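Local coordinates for protein Two-component system sensor histidine kinase (Bacteroides thetaiotaomicron, PDB 3OTT) that probably senses saccharides through this extracellular part, built of beta-propellers and a beta-sandwich, and passes the signal on as a histidine kinase that regulates transcription, at residues L641-N645 / Q646-P650; F442-K446 / H447-Q451; I207-G211 / Y212-Y216; M78-N82 / G83-Y87; Q274-N278 / N279-N283. All blocks are in the same frame, centred on the assembly; numbering follows the deposited sequence.

Contact 1 (L641-N645 / Q646-P650); sequences LYINN and QLVSP
A tight two-residue beta hairpin brings Tyr642 against Leu647 and Ile643 against Gln646, with Asn644 and Asn645 at the corners of a type I' turn. Gln646 N donates to Ile643 O at 2.9 Å, and Ile643 N returns a bond to Gln646 O at 3.1 Å. Further from the turn Val648 N reaches Leu641 O at 2.8 Å. Beyond this bond a water links the two strands, accepting from Leu641 N and donating to Val648 O at 2.6 Å. On one face of the hairpin Leu647 lies over the Tyr642 ring, its CD2 4.0 Å above the plane near the rim, while CB makes an off-centre CH-pi contact. The hydroxyl of Tyr642 is bonded to Glu677, and Arg711 makes a cation-pi contact with the ring. On the other face Val648 CG2 sits between its own backbone N and carbonyl carbon (chi1 -72° for CG1), which lays it 3.5 Å from Ile643 CD1, a tight contact, and 3.9 Å from Leu641 CG. Two successive residues with positive phi are the hallmark of a type I' hairpin, which here forms the edge of a sheet in the C-terminal beta-sandwich.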
# COMPACT_ATOMS: atom_id res chain seq x y z
N LEU B 641 -34.00 4.80 -16.28
CA LEU B 641 -35.34 4.30 -16.14
C LEU B 641 -36.29 5.17 -16.97
O LEU B 641 -36.27 6.38 -16.85
CB LEU B 641 -35.76 4.35 -14.66
CG LEU B 641 -37.23 4.00 -14.33
CD1 LEU B 641 -37.53 2.55 -14.65
CD2 LEU B 641 -37.52 4.24 -12.88
N TYR B 642 -37.11 4.54 -17.83
CA TYR B 642 -38.17 5.23 -18.55
C TYR B 642 -39.53 4.74 -18.09
O TYR B 642 -39.74 3.53 -17.83
CB TYR B 642 -38.06 4.95 -20.05
CG TYR B 642 -36.81 5.44 -20.74
CD1 TYR B 642 -35.61 4.76 -20.56
CD2 TYR B 642 -36.83 6.54 -21.58
CE1 TYR B 642 -34.43 5.19 -21.18
CE2 TYR B 642 -35.64 6.99 -22.27
CZ TYR B 642 -34.45 6.27 -22.03
OH TYR B 642 -33.26 6.59 -22.59
N ILE B 643 -40.45 5.69 -17.98
CA ILE B 643 -41.85 5.41 -17.72
C ILE B 643 -42.61 6.06 -18.87
O ILE B 643 -42.38 7.24 -19.20
CB ILE B 643 -42.29 6.02 -16.38
CG1 ILE B 643 -41.63 5.27 -15.22
CG2 ILE B 643 -43.86 6.06 -16.28
CD1 ILE B 643 -41.48 6.10 -13.98
N ASN B 644 -43.48 5.27 -19.51
CA ASN B 644 -44.18 5.72 -20.71
C ASN B 644 -43.22 6.33 -21.66
O ASN B 644 -43.53 7.32 -22.33
CB ASN B 644 -45.29 6.73 -20.38
CG ASN B 644 -46.30 6.15 -19.44
OD1 ASN B 644 -46.74 5.00 -19.61
ND2 ASN B 644 -46.63 6.88 -18.40
N ASN B 645 -42.04 5.76 -21.73
CA ASN B 645 -41.16 6.15 -22.79
C ASN B 645 -40.51 7.54 -22.60
O ASN B 645 -39.91 8.08 -23.54
CB ASN B 645 -41.93 6.06 -24.11
CG ASN B 645 -41.03 5.80 -25.26
OD1 ASN B 645 -40.20 4.89 -25.23
ND2 ASN B 645 -41.14 6.64 -26.30
N GLN B 646 -40.58 8.05 -21.37
CA GLN B 646 -39.87 9.27 -20.96
C GLN B 646 -38.83 9.00 -19.88
O GLN B 646 -39.12 8.37 -18.85
CB GLN B 646 -40.87 10.24 -20.38
CG GLN B 646 -41.95 10.68 -21.35
CD GLN B 646 -42.60 11.94 -20.88
OE1 GLN B 646 -43.81 11.95 -20.59
NE2 GLN B 646 -41.80 13.02 -20.75
N LEU B 647 -37.62 9.51 -20.08
CA LEU B 647 -36.54 9.19 -19.15
C LEU B 647 -36.84 9.87 -17.79
O LEU B 647 -37.21 11.05 -17.75
CB LEU B 647 -35.23 9.63 -19.76
CG LEU B 647 -33.86 9.63 -19.09
CD1 LEU B 647 -33.77 10.66 -18.02
CD2 LEU B 647 -33.56 8.28 -18.59
N VAL B 648 -36.77 9.14 -16.69
CA VAL B 648 -37.12 9.74 -15.38
C VAL B 648 -36.02 9.60 -14.30
O VAL B 648 -35.37 8.54 -14.18
CB VAL B 648 -38.46 9.20 -14.79
CG1 VAL B 648 -39.69 9.75 -15.60
CG2 VAL B 648 -38.46 7.66 -14.71
N SER B 649 -35.84 10.64 -13.49
CA SER B 649 -34.80 10.57 -12.44
C SER B 649 -35.16 11.51 -11.33
O SER B 649 -36.01 12.37 -11.50
CB SER B 649 -33.40 10.95 -13.01
OG SER B 649 -33.44 12.31 -13.46
N PRO B 650 -34.48 11.37 -10.17
CA PRO B 650 -34.84 12.28 -9.08
C PRO B 650 -34.72 13.74 -9.52
O PRO B 650 -35.41 14.59 -9.02
CB PRO B 650 -33.82 11.93 -7.99
CG PRO B 650 -33.41 10.54 -8.24
CD PRO B 650 -33.47 10.37 -9.77
O HOH W 1 -33.28 7.23 -14.99

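Contact 2 (F442-K446 / H447-Q451); sequences FVVDK and HKLMQ
Lys446 NZ is gripped by three carboxylates, those of Asp381, Glu426 and Glu383, and the methylene just before it, CE, lies 3.9 Å from NE2 of the adjoining His447, approaching the imidazole obliquely. The same Glu383 accepts from His447 NE2, so the cluster of acids may favour a protonated ring as well as holding the ammonium. One residue earlier, Asp445 caps the helix. With CG anti to the backbone N (chi1 -176°), its carboxylate swings over the first turn, and OD1 accepts an almost straight bond from Lys448 N at 3.1 Å. The donor comes in on the anti side of that oxygen, 32° out of the carboxylate plane. The carbonyls then take over: Leu449 N donates to Asp445 O at 2.9 Å and Met450 N to Lys446 O, also at 2.9 Å. Leu449 turns back toward the strand and rests its CB 3.7 Å from Val444 CG1, with CD2 of the leucine slightly further from the same methyl. Tyr407 and Ile409 of strand 403-410 and Tyr457 of strand 457-463 pack around this apolar pair. The chain passes directly from strand to short helix, turning by 73° at an aspartate N-cap; the helix lies in the link between strands 441-445 and 457-463 of a beta-propeller blade.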
# COMPACT_ATOMS: atom_id res chain seq x y z
N PHE B 442 11.26 -39.38 -0.90
CA PHE B 442 10.64 -40.10 0.21
C PHE B 442 9.25 -40.56 -0.25
O PHE B 442 8.51 -39.81 -0.94
CB PHE B 442 10.44 -39.16 1.42
CG PHE B 442 11.73 -38.63 1.98
CD1 PHE B 442 12.38 -37.52 1.41
CD2 PHE B 442 12.30 -39.22 3.10
CE1 PHE B 442 13.62 -37.02 1.96
CE2 PHE B 442 13.55 -38.75 3.62
CZ PHE B 442 14.18 -37.66 3.06
N VAL B 443 8.90 -41.79 0.14
CA VAL B 443 7.59 -42.35 -0.12
C VAL B 443 6.98 -42.65 1.23
O VAL B 443 7.56 -43.45 1.99
CB VAL B 443 7.67 -43.60 -0.95
CG1 VAL B 443 6.28 -44.14 -1.20
CG2 VAL B 443 8.45 -43.34 -2.29
N VAL B 444 5.87 -41.98 1.55
CA VAL B 444 5.28 -41.97 2.89
C VAL B 444 3.80 -42.39 2.86
O VAL B 444 3.02 -41.98 1.96
CB VAL B 444 5.34 -40.55 3.48
CG1 VAL B 444 4.40 -40.37 4.67
CG2 VAL B 444 6.80 -40.16 3.90
N ASP B 445 3.40 -43.19 3.82
CA ASP B 445 2.01 -43.56 3.94
C ASP B 445 1.15 -42.34 4.35
O ASP B 445 1.28 -41.82 5.45
CB ASP B 445 1.85 -44.72 4.91
CG ASP B 445 0.38 -45.23 4.98
OD1 ASP B 445 -0.53 -44.45 5.35
OD2 ASP B 445 0.14 -46.42 4.68
N LYS B 446 0.30 -41.86 3.44
CA LYS B 446 -0.42 -40.60 3.66
C LYS B 446 -1.26 -40.57 4.97
O LYS B 446 -1.08 -39.67 5.82
CB LYS B 446 -1.28 -40.28 2.45
CG LYS B 446 -1.76 -38.83 2.40
CD LYS B 446 -2.61 -38.60 1.23
CE LYS B 446 -4.10 -39.02 1.54
NZ LYS B 446 -4.98 -38.30 0.58
N HIS B 447 -2.12 -41.57 5.16
CA HIS B 447 -2.96 -41.60 6.40
C HIS B 447 -2.18 -41.72 7.69
O HIS B 447 -2.50 -41.04 8.65
CB HIS B 447 -4.12 -42.59 6.32
CG HIS B 447 -5.15 -42.18 5.30
ND1 HIS B 447 -5.94 -43.07 4.60
CD2 HIS B 447 -5.49 -40.94 4.84
CE1 HIS B 447 -6.73 -42.40 3.77
NE2 HIS B 447 -6.47 -41.11 3.89
N LYS B 448 -1.14 -42.55 7.71
CA LYS B 448 -0.30 -42.60 8.90
C LYS B 448 0.42 -41.26 9.13
O LYS B 448 0.49 -40.76 10.24
CB LYS B 448 0.64 -43.83 8.86
CG LYS B 448 -0.00 -45.01 9.51
CD LYS B 448 0.52 -46.35 9.03
CE LYS B 448 1.99 -46.57 9.39
NZ LYS B 448 2.16 -48.03 9.68
N LEU B 449 0.91 -40.62 8.09
CA LEU B 449 1.49 -39.33 8.36
C LEU B 449 0.44 -38.38 8.98
O LEU B 449 0.71 -37.74 10.01
CB LEU B 449 2.08 -38.74 7.08
CG LEU B 449 2.64 -37.34 7.18
CD1 LEU B 449 3.91 -37.34 8.01
CD2 LEU B 449 2.85 -36.77 5.77
N MET B 450 -0.75 -38.29 8.36
CA MET B 450 -1.81 -37.38 8.84
C MET B 450 -2.21 -37.64 10.29
O MET B 450 -2.54 -36.70 11.05
CB MET B 450 -3.04 -37.46 7.94
CG MET B 450 -2.86 -36.70 6.65
SD MET B 450 -4.14 -36.88 5.41
CE MET B 450 -5.67 -36.48 6.27
N GLN B 451 -2.15 -38.91 10.67
CA GLN B 451 -2.56 -39.29 12.01
C GLN B 451 -1.41 -39.27 13.00
O GLN B 451 -1.63 -39.32 14.19
CB GLN B 451 -3.31 -40.64 12.03
CG GLN B 451 -4.44 -40.73 11.00
CD GLN B 451 -5.69 -39.88 11.34
OE1 GLN B 451 -6.45 -40.21 12.28
NE2 GLN B 451 -5.94 -38.82 10.54

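Contact 3 (I207-G211 / Y212-Y216); sequences IGTEG and YLFQY
Ile207 packs closely against Phe214 and Tyr216 at the end away from the turn, whereas the corner at Glu210 and Gly211 lies at the surface, Glu210 exposed and Gly211 partly so. With CG1 anti to its own carbonyl carbon (chi1 -52°), Ile207 sends CD1 along the neighbouring strand to within 3.7 Å of Tyr216 CB and 4.0 Å of Phe214 CB. Beneath these side chains the backbones are paired both ways: Ile207 N donates to Phe214 O at 2.9 Å and Phe214 N to Ile207 O at 3.0 Å. Val193 and Leu196 of strand 193-199 add to the packing round Ile207. This is the hairpin between the two middle strands, 204-209 and 212-217, of a four-stranded beta-propeller blade. Nearer the turn one carbonyl carries two bonds from a single residue, since Tyr212 O accepts from Thr209 N at 3.2 Å and from Thr209 OG1 at 2.9 Å. The hydroxyl also borders both aromatic rings, lying at an edge, near the plane, of Tyr212 and of Phe214. Beyond it lies the more exposed corner. Gly211 adopts a positive phi (104°) suited to glycine, and its carbonyl oxygen lies over one face of the Tyr212 ring, 3.2 Å from CG. The far end of that ring is fixed by a hydrogen bond from His185 N to the hydroxyl, while the side chain of Glu210 leaves the backbone away from the second strand.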
# COMPACT_ATOMS: atom_id res chain seq x y z
N ILE B 207 4.68 21.59 -18.99
CA ILE B 207 4.11 22.95 -19.02
C ILE B 207 3.75 23.34 -20.46
O ILE B 207 4.60 23.44 -21.32
CB ILE B 207 5.12 23.98 -18.48
CG1 ILE B 207 5.65 23.53 -17.09
CG2 ILE B 207 4.43 25.34 -18.33
CD1 ILE B 207 7.04 24.02 -16.79
N GLY B 208 2.47 23.45 -20.75
CA GLY B 208 2.03 23.82 -22.09
C GLY B 208 1.59 25.27 -22.13
O GLY B 208 0.83 25.74 -21.29
N THR B 209 2.09 25.97 -23.12
CA THR B 209 1.91 27.37 -23.31
C THR B 209 1.53 27.62 -24.78
O THR B 209 1.46 26.69 -25.60
CB THR B 209 3.24 28.15 -23.02
OG1 THR B 209 4.23 27.81 -24.00
CG2 THR B 209 3.82 27.87 -21.62
N GLU B 210 1.30 28.87 -25.12
CA GLU B 210 1.30 29.26 -26.50
C GLU B 210 2.72 29.20 -26.99
O GLU B 210 3.57 29.98 -26.56
CB GLU B 210 0.76 30.69 -26.66
CG GLU B 210 0.82 31.21 -28.12
CD GLU B 210 -0.29 32.27 -28.50
OE1 GLU B 210 -1.27 32.46 -27.72
OE2 GLU B 210 -0.17 32.89 -29.62
N GLY B 211 2.99 28.27 -27.89
CA GLY B 211 4.24 28.24 -28.62
C GLY B 211 5.27 27.19 -28.19
O GLY B 211 6.21 26.92 -28.93
N TYR B 212 5.13 26.63 -27.01
CA TYR B 212 6.17 25.79 -26.46
C TYR B 212 5.55 24.80 -25.53
O TYR B 212 4.53 25.07 -24.91
CB TYR B 212 7.11 26.62 -25.59
CG TYR B 212 7.89 27.66 -26.31
CD1 TYR B 212 7.39 28.96 -26.45
CD2 TYR B 212 9.14 27.35 -26.86
CE1 TYR B 212 8.13 29.94 -27.15
CE2 TYR B 212 9.90 28.34 -27.52
CZ TYR B 212 9.38 29.61 -27.68
OH TYR B 212 10.16 30.57 -28.31
N LEU B 213 6.24 23.68 -25.43
CA LEU B 213 6.05 22.68 -24.42
C LEU B 213 7.40 22.61 -23.59
O LEU B 213 8.48 22.40 -24.19
CB LEU B 213 5.83 21.34 -25.12
CG LEU B 213 5.55 20.14 -24.21
CD1 LEU B 213 4.37 20.41 -23.24
CD2 LEU B 213 5.32 18.86 -25.04
N PHE B 214 7.33 22.82 -22.28
CA PHE B 214 8.49 22.78 -21.38
C PHE B 214 8.44 21.57 -20.50
O PHE B 214 7.35 21.11 -20.13
CB PHE B 214 8.53 23.99 -20.50
CG PHE B 214 8.72 25.28 -21.25
CD1 PHE B 214 7.63 26.04 -21.63
CD2 PHE B 214 10.02 25.77 -21.54
CE1 PHE B 214 7.83 27.31 -22.34
CE2 PHE B 214 10.23 26.99 -22.23
CZ PHE B 214 9.10 27.76 -22.64
N GLN B 215 9.61 21.09 -20.11
CA GLN B 215 9.71 20.24 -18.95
C GLN B 215 10.49 20.98 -17.89
O GLN B 215 11.60 21.43 -18.15
CB GLN B 215 10.50 19.02 -19.29
CG GLN B 215 9.74 18.01 -20.01
CD GLN B 215 10.62 16.87 -20.47
OE1 GLN B 215 11.33 16.98 -21.49
NE2 GLN B 215 10.58 15.76 -19.73
N TYR B 216 9.96 21.04 -16.67
CA TYR B 216 10.70 21.61 -15.52
C TYR B 216 11.06 20.47 -14.58
O TYR B 216 10.24 19.59 -14.34
CB TYR B 216 9.83 22.64 -14.85
CG TYR B 216 10.27 23.05 -13.46
CD1 TYR B 216 11.38 23.87 -13.29
CD2 TYR B 216 9.58 22.65 -12.33
CE1 TYR B 216 11.82 24.29 -12.07
CE2 TYR B 216 10.06 23.04 -11.04
CZ TYR B 216 11.20 23.91 -10.96
OH TYR B 216 11.72 24.41 -9.78

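Contact 4 (M78-N82 / G83-Y87); sequences MGTDN and GILVY
The ring of Tyr87 leads out of the contact with Met78: the methionine CE stops against Tyr87 CB at 3.8 Å, and the ring continues to Tyr94, the two ring planes standing about 50° apart, and to Asp92, which is bonded to its hydroxyl. The second flat group is the carbonyl of Gly83. Thr80 N approaches it from above the plane, 43° out of it, at 2.9 Å from Gly83 O. Both belong to the hairpin between strands 75-79 and 84-88, the middle pair of a four-stranded beta-propeller blade. Met78 and Leu85 form a hydrogen-bonded antiparallel pair, Met78 N to Leu85 O and Leu85 N to Met78 O. Their side chains share one face of the blade, where Met78 CE also comes 4.0 Å from Leu85 CD2. A bend at the thioether end of the methionine (chi3 -78°) lets that one methyl touch both Leu85 and Tyr87, while Leu43 of strand 42-46 borders Met78 and Tyr87. At the turn the side chain of Thr80 does the work of a backbone acceptor: its OG1 takes Gly83 N at 3.0 Å in a bent bond and, weakly, Asn82 N, whereas the bond from Gly83 N to Thr80 O is itself weak. Gly83 leaves the turn at a positive phi where a CB would collide with Asn82 O, which calls for glycine. The methyl branch of Thr80 meets the second strand, CG2 lying 3.8 Å from Leu85 CB, the two side chains crossing at about a right angle.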
# COMPACT_ATOMS: atom_id res chain seq x y z
N MET B 78 -17.94 21.42 -10.34
CA MET B 78 -17.66 21.80 -11.72
C MET B 78 -17.55 23.31 -11.86
O MET B 78 -18.42 24.04 -11.36
CB MET B 78 -18.80 21.27 -12.61
CG MET B 78 -18.96 19.72 -12.50
SD MET B 78 -20.38 19.26 -13.49
CE MET B 78 -21.77 19.72 -12.44
N GLY B 79 -16.51 23.79 -12.54
CA GLY B 79 -16.36 25.22 -12.70
C GLY B 79 -17.18 25.77 -13.84
O GLY B 79 -17.23 25.16 -14.88
N THR B 80 -17.80 26.95 -13.65
CA THR B 80 -18.74 27.57 -14.61
C THR B 80 -18.50 29.09 -14.58
O THR B 80 -17.71 29.55 -13.76
CB THR B 80 -20.25 27.32 -14.22
OG1 THR B 80 -20.54 27.97 -13.00
CG2 THR B 80 -20.61 25.82 -14.03
N ASP B 81 -19.18 29.85 -15.45
CA ASP B 81 -19.28 31.32 -15.39
C ASP B 81 -19.80 31.81 -14.04
O ASP B 81 -19.36 32.85 -13.51
CB ASP B 81 -20.26 31.79 -16.48
CG ASP B 81 -19.80 31.41 -17.92
OD1 ASP B 81 -18.61 31.00 -18.13
OD2 ASP B 81 -20.61 31.54 -18.87
N ASN B 82 -20.76 31.09 -13.47
CA ASN B 82 -21.32 31.56 -12.23
C ASN B 82 -20.58 31.05 -10.98
O ASN B 82 -20.79 31.53 -9.87
CB ASN B 82 -22.80 31.29 -12.12
CG ASN B 82 -23.40 31.99 -10.91
OD1 ASN B 82 -24.04 31.35 -10.06
ND2 ASN B 82 -23.16 33.32 -10.79
N GLY B 83 -19.66 30.13 -11.17
CA GLY B 83 -18.85 29.77 -10.03
C GLY B 83 -18.60 28.30 -10.05
O GLY B 83 -17.79 27.79 -10.84
N ILE B 84 -19.27 27.64 -9.14
CA ILE B 84 -19.12 26.23 -9.00
C ILE B 84 -20.47 25.62 -8.89
O ILE B 84 -21.25 25.97 -8.05
CB ILE B 84 -18.29 25.87 -7.77
CG1 ILE B 84 -16.85 26.32 -8.02
CG2 ILE B 84 -18.41 24.37 -7.46
CD1 ILE B 84 -15.89 25.89 -7.00
N LEU B 85 -20.73 24.68 -9.77
CA LEU B 85 -21.95 23.96 -9.79
C LEU B 85 -21.67 22.62 -9.13
O LEU B 85 -20.71 21.92 -9.50
CB LEU B 85 -22.33 23.80 -11.25
CG LEU B 85 -23.70 23.27 -11.57
CD1 LEU B 85 -24.84 24.19 -10.98
CD2 LEU B 85 -23.75 23.12 -13.12
N VAL B 86 -22.42 22.28 -8.09
CA VAL B 86 -22.21 21.07 -7.36
C VAL B 86 -23.30 19.99 -7.64
O VAL B 86 -24.49 20.18 -7.35
CB VAL B 86 -22.08 21.35 -5.87
CG1 VAL B 86 -21.99 20.06 -5.09
CG2 VAL B 86 -20.85 22.23 -5.62
N TYR B 87 -22.88 18.84 -8.16
CA TYR B 87 -23.84 17.83 -8.53
C TYR B 87 -23.65 16.58 -7.67
O TYR B 87 -22.56 15.99 -7.63
CB TYR B 87 -23.74 17.53 -10.05
CG TYR B 87 -24.67 16.42 -10.53
CD1 TYR B 87 -26.07 16.63 -10.63
CD2 TYR B 87 -24.16 15.20 -10.91
CE1 TYR B 87 -26.93 15.60 -11.07
CE2 TYR B 87 -25.01 14.16 -11.39
CZ TYR B 87 -26.37 14.38 -11.45
OH TYR B 87 -27.16 13.38 -11.91

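Contact 5 (Q274-N278 / N279-N283); sequences QSLTN and NIIWN
Asn278 folds its side chain forward along the chain to reach Ile280, making an Asx turn just ahead of propeller strand 281-286. Its CG is anti to the backbone N (chi1 178°) and the amide plane stands nearly perpendicular to the CA-CB-CG plane (chi2 -99°), a pose that sets OD1 3.0 Å from Ile280 N. The donor stands well above the amide carbonyl plane, 54° out of it, rather than on a lone pair. Asn279 takes a different rotamer, CG anti to its carbonyl carbon. Its OD1 lies 4.0 Å from Leu276 CD2 and accepts a hydrogen bond from His268 N. The same leucine methyl also reaches Ile281 CD1 at 4.0 Å, and Leu294 of strand 292-296 packs against Leu276. Beyond the turn, Ile280 CG2 rests over one face of the Trp282 ring, 3.7 Å above its plane, where Trp282 and Asn283 form a classic beta bulge opposite Gly295. Chemically, two adjacent asparagines lend side-chain oxygens to backbone N-H groups, at Ile280 in the turn and at His268 earlier in the same loop, which implies that side chains satisfy the backbone in this irregular approach to the strand, alongside the apolar contact of Leu276 with Ile281.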
# COMPACT_ATOMS: atom_id res chain seq x y z
N GLN B 274 -13.41 7.55 -38.77
CA GLN B 274 -12.69 7.06 -37.61
C GLN B 274 -11.47 7.92 -37.25
O GLN B 274 -10.73 7.56 -36.35
CB GLN B 274 -12.22 5.63 -37.82
CG GLN B 274 -13.27 4.60 -38.02
CD GLN B 274 -12.63 3.24 -38.31
OE1 GLN B 274 -11.60 3.16 -39.00
NE2 GLN B 274 -13.22 2.20 -37.79
N SER B 275 -11.21 9.02 -37.97
CA SER B 275 -10.09 9.88 -37.59
C SER B 275 -10.51 10.74 -36.42
O SER B 275 -11.69 10.76 -36.04
CB SER B 275 -9.62 10.77 -38.73
OG SER B 275 -10.61 11.72 -38.98
N LEU B 276 -9.53 11.44 -35.85
CA LEU B 276 -9.77 12.34 -34.73
C LEU B 276 -10.94 13.19 -35.15
O LEU B 276 -10.92 13.71 -36.25
CB LEU B 276 -8.56 13.24 -34.52
CG LEU B 276 -8.71 14.35 -33.51
CD1 LEU B 276 -8.93 13.81 -32.15
CD2 LEU B 276 -7.43 15.30 -33.57
N THR B 277 -11.92 13.35 -34.27
CA THR B 277 -13.19 14.03 -34.60
C THR B 277 -13.01 15.53 -34.89
O THR B 277 -13.63 16.08 -35.80
CB THR B 277 -14.25 13.85 -33.46
OG1 THR B 277 -15.51 14.28 -33.92
CG2 THR B 277 -13.90 14.64 -32.19
N ASN B 278 -12.14 16.20 -34.13
CA ASN B 278 -11.86 17.61 -34.39
C ASN B 278 -10.44 17.92 -33.90
O ASN B 278 -9.94 17.24 -33.00
CB ASN B 278 -12.92 18.45 -33.64
CG ASN B 278 -12.72 19.94 -33.79
OD1 ASN B 278 -12.17 20.58 -32.90
ND2 ASN B 278 -13.23 20.51 -34.87
N ASN B 279 -9.83 18.97 -34.44
CA ASN B 279 -8.39 19.28 -34.27
C ASN B 279 -8.16 20.09 -33.00
O ASN B 279 -7.00 20.23 -32.56
CB ASN B 279 -7.83 20.06 -35.50
CG ASN B 279 -7.48 19.14 -36.68
OD1 ASN B 279 -7.34 17.92 -36.54
ND2 ASN B 279 -7.38 19.73 -37.87
N ILE B 280 -9.22 20.69 -32.45
CA ILE B 280 -9.01 21.46 -31.27
C ILE B 280 -9.25 20.62 -30.05
O ILE B 280 -10.41 20.32 -29.73
CB ILE B 280 -9.83 22.75 -31.21
CG1 ILE B 280 -9.41 23.73 -32.32
CG2 ILE B 280 -9.61 23.41 -29.82
CD1 ILE B 280 -10.54 24.65 -32.86
N ILE B 281 -8.18 20.30 -29.31
CA ILE B 281 -8.30 19.37 -28.17
C ILE B 281 -8.24 20.06 -26.80
O ILE B 281 -7.14 20.34 -26.29
CB ILE B 281 -7.24 18.25 -28.26
CG1 ILE B 281 -7.44 17.42 -29.54
CG2 ILE B 281 -7.34 17.28 -27.08
CD1 ILE B 281 -6.18 16.69 -30.00
N TRP B 282 -9.41 20.29 -26.20
CA TRP B 282 -9.57 20.98 -24.89
C TRP B 282 -9.12 20.19 -23.69
O TRP B 282 -8.67 20.80 -22.75
CB TRP B 282 -11.02 21.43 -24.62
CG TRP B 282 -11.54 22.41 -25.64
CD1 TRP B 282 -12.48 22.17 -26.63
CD2 TRP B 282 -11.08 23.75 -25.85
NE1 TRP B 282 -12.65 23.29 -27.37
CE2 TRP B 282 -11.81 24.27 -26.92
CE3 TRP B 282 -10.13 24.57 -25.19
CZ2 TRP B 282 -11.65 25.58 -27.37
CZ3 TRP B 282 -9.95 25.90 -25.67
CH2 TRP B 282 -10.72 26.38 -26.74
N ASN B 283 -9.24 18.86 -23.72
CA ASN B 283 -8.91 18.01 -22.57
C ASN B 283 -8.61 16.59 -23.00
O ASN B 283 -9.22 16.07 -23.96
CB ASN B 283 -10.06 18.01 -21.50
CG ASN B 283 -9.60 17.50 -20.14
OD1 ASN B 283 -9.86 16.31 -19.77
ND2 ASN B 283 -8.90 18.35 -19.37

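How the contacts relate
All five contacts are local and follow one another in series, so none nests within or crosses another. Contact 4 (78-87) and contact 3 (207-216) each close a hairpin between the middle strands of a blade, and contact 5 (274-283) shapes the entry to the blade completed by strand 13-15, all in the N-terminal propeller. Contact 2 (442-451) lies in the second propeller, its centre 69 to 72 Å from the centres of those three. Contact 1 (641-650) ends the series in the beta-sandwich. Its nearest atoms come within about 7 Å of contact 4, and Asp92 bridges them, touching Pro650 and bonding Tyr87, which places the sandwich beside the first propeller.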